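Local coordinates for protein xylose isomerase-like TIM barrel (Anabaena variabilis ATCC 29413, PDB 2QW5) that binds zinc and D-xylose at the mouth of a TIM barrel and probably acts as a sugar phosphate isomerase or epimerase, at residues I132-F137 and E183-W188. Numbering follows the deposited sequence.
Sequences IPYGVF and EPITHW. With ZN (zinc ion), chain D; XLS (D-xylose), chain C.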
loop_
_atom_site.group_PDB
_atom_site.type_symbol
_atom_site.label_atom_id
_atom_site.label_comp_id
_atom_site.label_asym_id
_atom_site.label_seq_id
_atom_site.Cartn_x
_atom_site.Cartn_y
_atom_site.Cartn_z
ATOM N N ILE A 132 -18.282 -11.788 7.652
ATOM C CA ILE A 132 -17.059 -11.599 6.901
ATOM C C ILE A 132 -16.274 -10.533 7.731
ATOM O O ILE A 132 -16.900 -9.540 8.158
ATOM C CB ILE A 132 -17.338 -11.029 5.496
ATOM C CG1 ILE A 132 -18.329 -11.923 4.704
ATOM C CG2 ILE A 132 -16.034 -10.809 4.714
ATOM C CD1 ILE A 132 -17.828 -13.307 4.436
ATOM N N PRO A 133 -14.956 -10.742 7.965
ATOM C CA PRO A 133 -14.092 -9.792 8.698
ATOM C C PRO A 133 -14.187 -8.377 8.162
ATOM O O PRO A 133 -14.081 -8.183 6.965
ATOM C CB PRO A 133 -12.693 -10.352 8.464
ATOM C CG PRO A 133 -12.910 -11.809 8.405
ATOM C CD PRO A 133 -14.175 -11.942 7.592
ATOM N N TYR A 134 -14.376 -7.404 9.057
ATOM C CA TYR A 134 -14.621 -6.039 8.645
ATOM C C TYR A 134 -13.413 -5.423 7.963
ATOM O O TYR A 134 -12.333 -5.416 8.536
ATOM C CB TYR A 134 -15.025 -5.160 9.837
ATOM C CG TYR A 134 -15.096 -3.704 9.468
ATOM C CD1 TYR A 134 -16.198 -3.191 8.781
ATOM C CD2 TYR A 134 -14.056 -2.826 9.802
ATOM C CE1 TYR A 134 -16.263 -1.865 8.417
ATOM C CE2 TYR A 134 -14.107 -1.505 9.421
ATOM C CZ TYR A 134 -15.209 -1.027 8.743
ATOM O OH TYR A 134 -15.241 0.281 8.397
ATOM N N GLY A 135 -13.630 -4.875 6.765
ATOM C CA GLY A 135 -12.581 -4.218 5.979
ATOM C C GLY A 135 -11.477 -5.068 5.407
ATOM O O GLY A 135 -10.520 -4.509 4.934
ATOM N N VAL A 136 -11.637 -6.400 5.387
ATOM C CA VAL A 136 -10.629 -7.309 4.930
ATOM C C VAL A 136 -11.051 -7.708 3.539
ATOM O O VAL A 136 -11.683 -8.749 3.333
ATOM C CB VAL A 136 -10.462 -8.551 5.871
ATOM C CG1 VAL A 136 -9.375 -9.528 5.348
ATOM C CG2 VAL A 136 -10.126 -8.109 7.305
ATOM N N PHE A 137 -10.689 -6.868 2.575
ATOM C CA PHE A 137 -10.982 -7.145 1.172
ATOM C C PHE A 137 -10.048 -8.268 0.752
ATOM O O PHE A 137 -8.853 -8.174 1.003
ATOM C CB PHE A 137 -10.807 -5.882 0.303
ATOM C CG PHE A 137 -11.767 -4.778 0.638
ATOM C CD1 PHE A 137 -12.992 -4.669 0.014
ATOM C CD2 PHE A 137 -11.406 -3.803 1.580
ATOM C CE1 PHE A 137 -13.883 -3.587 0.324
ATOM C CE2 PHE A 137 -12.265 -2.766 1.907
ATOM C CZ PHE A 137 -13.503 -2.641 1.273
ATOM N N GLU A 183 -24.853 -6.600 10.349
ATOM C CA GLU A 183 -24.944 -5.327 9.644
ATOM C C GLU A 183 -24.515 -5.397 8.169
ATOM O O GLU A 183 -23.386 -5.785 7.881
ATOM C CB GLU A 183 -24.065 -4.296 10.387
ATOM C CG GLU A 183 -24.274 -2.855 9.897
ATOM C CD GLU A 183 -23.373 -1.848 10.581
ATOM O OE1 GLU A 183 -22.360 -2.284 11.198
ATOM O OE2 GLU A 183 -23.706 -0.621 10.471
ATOM N N PRO A 184 -25.429 -5.048 7.229
ATOM C CA PRO A 184 -25.009 -4.802 5.853
ATOM C C PRO A 184 -24.199 -3.510 5.905
ATOM O O PRO A 184 -24.642 -2.551 6.539
ATOM C CB PRO A 184 -26.316 -4.575 5.096
ATOM C CG PRO A 184 -27.392 -5.008 6.016
ATOM C CD PRO A 184 -26.880 -4.835 7.380
ATOM N N ILE A 185 -23.002 -3.526 5.332
ATOM C CA ILE A 185 -22.075 -2.369 5.364
ATOM C C ILE A 185 -21.671 -2.069 3.931
ATOM O O ILE A 185 -21.410 -2.989 3.185
ATOM C CB ILE A 185 -20.850 -2.694 6.237
ATOM C CG1 ILE A 185 -21.249 -2.674 7.718
ATOM C CG2 ILE A 185 -19.687 -1.709 6.019
ATOM C CD1 ILE A 185 -20.196 -3.163 8.692
ATOM N N THR A 186 -21.573 -0.801 3.586
ATOM C CA THR A 186 -21.223 -0.351 2.252
ATOM C C THR A 186 -19.962 -0.980 1.697
ATOM O O THR A 186 -19.022 -1.264 2.441
ATOM C CB THR A 186 -21.059 1.203 2.169
ATOM O OG1 THR A 186 -20.723 1.567 0.820
ATOM C CG2 THR A 186 -19.978 1.750 3.112
ATOM N N HIS A 187 -19.979 -1.225 0.387
ATOM C CA HIS A 187 -18.812 -1.695 -0.384
ATOM C C HIS A 187 -17.559 -0.820 -0.165
ATOM O O HIS A 187 -16.449 -1.302 -0.302
ATOM C CB HIS A 187 -19.124 -1.680 -1.883
ATOM C CG HIS A 187 -19.303 -0.296 -2.452
ATOM N ND1 HIS A 187 -18.290 0.379 -3.099
ATOM C CD2 HIS A 187 -20.347 0.562 -2.396
ATOM C CE1 HIS A 187 -18.723 1.574 -3.448
ATOM N NE2 HIS A 187 -19.966 1.712 -3.032
ATOM N N TRP A 188 -17.748 0.471 0.132
ATOM C CA TRP A 188 -16.630 1.346 0.453
ATOM C C TRP A 188 -15.820 0.882 1.646
ATOM O O TRP A 188 -14.616 1.159 1.685
ATOM C CB TRP A 188 -17.076 2.791 0.661
ATOM C CG TRP A 188 -17.318 3.548 -0.602
ATOM C CD1 TRP A 188 -18.498 4.004 -1.045
ATOM C CD2 TRP A 188 -16.343 3.933 -1.590
ATOM N NE1 TRP A 188 -18.340 4.660 -2.233
ATOM C CE2 TRP A 188 -17.020 4.657 -2.580
ATOM C CE3 TRP A 188 -14.961 3.763 -1.716
ATOM C CZ2 TRP A 188 -16.369 5.184 -3.712
ATOM C CZ3 TRP A 188 -14.305 4.328 -2.827
ATOM C CH2 TRP A 188 -15.025 5.011 -3.812
HETATM ZN ZN ZN D . -23.531 1.178 11.610
HETATM C C1 XLS C . -18.808 0.505 10.706
HETATM C C2 XLS C . -18.627 -0.815 11.445
HETATM C C3 XLS C . -17.191 -1.022 12.044
HETATM C C4 XLS C . -17.167 -1.717 13.391
HETATM O O1 XLS C . -19.605 0.700 9.532
HETATM O O2 XLS C . -19.668 -1.032 12.397
HETATM O O3 XLS C . -16.348 0.117 12.223
HETATM O O4 XLS C . -17.935 -2.882 13.298
HETATM O O HOH W 1 -21.703 1.420 10.763
#
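Y134 meets I185 with its CG anti to the backbone N (chi1 172°), while I185 places CG1 anti to its own carbonyl carbon (chi1 -74°) and an extended chi2 of 172° carries CD1 out to the tyrosine ring. The two side chains cross at about a right angle, and Y134 CD1 comes within 4.0 Å of I185 CD1, an apolar contact oblique to the ring. One face of that ring carries the sugar: C3 of D-xylose stands 3.7 Å above the plane, over its centre. I185 CD1 packs against the same ligand, 3.9 Å from its C2, so the two residues form adjoining walls of the pocket. Y134 OH is hydrogen-bonded to E189 OE1, which probably steadies the outer end of the ring. Cutting Y134 back to an alanine is likely to leave the sugar without its aromatic platform, I185 CD1 without its apolar neighbour and E189 without the phenol.

E183 is extended beyond CG, and its carboxylate divides its work: OE2 binds zinc at 2.1 Å, whereas OE1 accepts a hydrogen bond from O2 of D-xylose at 3.2 Å. D216, Q247 and E281 supply the other protein ligands, and a zinc-bound water donates to O1 of the sugar.

Farther along, F137 presents its ring edge to backbone oxygen; CE1 lies 3.5 Å from H187 O, which sits in the ring plane. No hydrogen bond joins the segments. W188 N does bond T186 OG1, making an ST turn, and W188 stacks on W188 of the second subunit.

These are neighbouring loops of the TIM barrel: 132-137 follows strand 125-128 and leads to helix 148-176, whereas 183-188 leaves strand 179-182 for helix 196-203, with helix 217-223 packed against E183, I185 and T186.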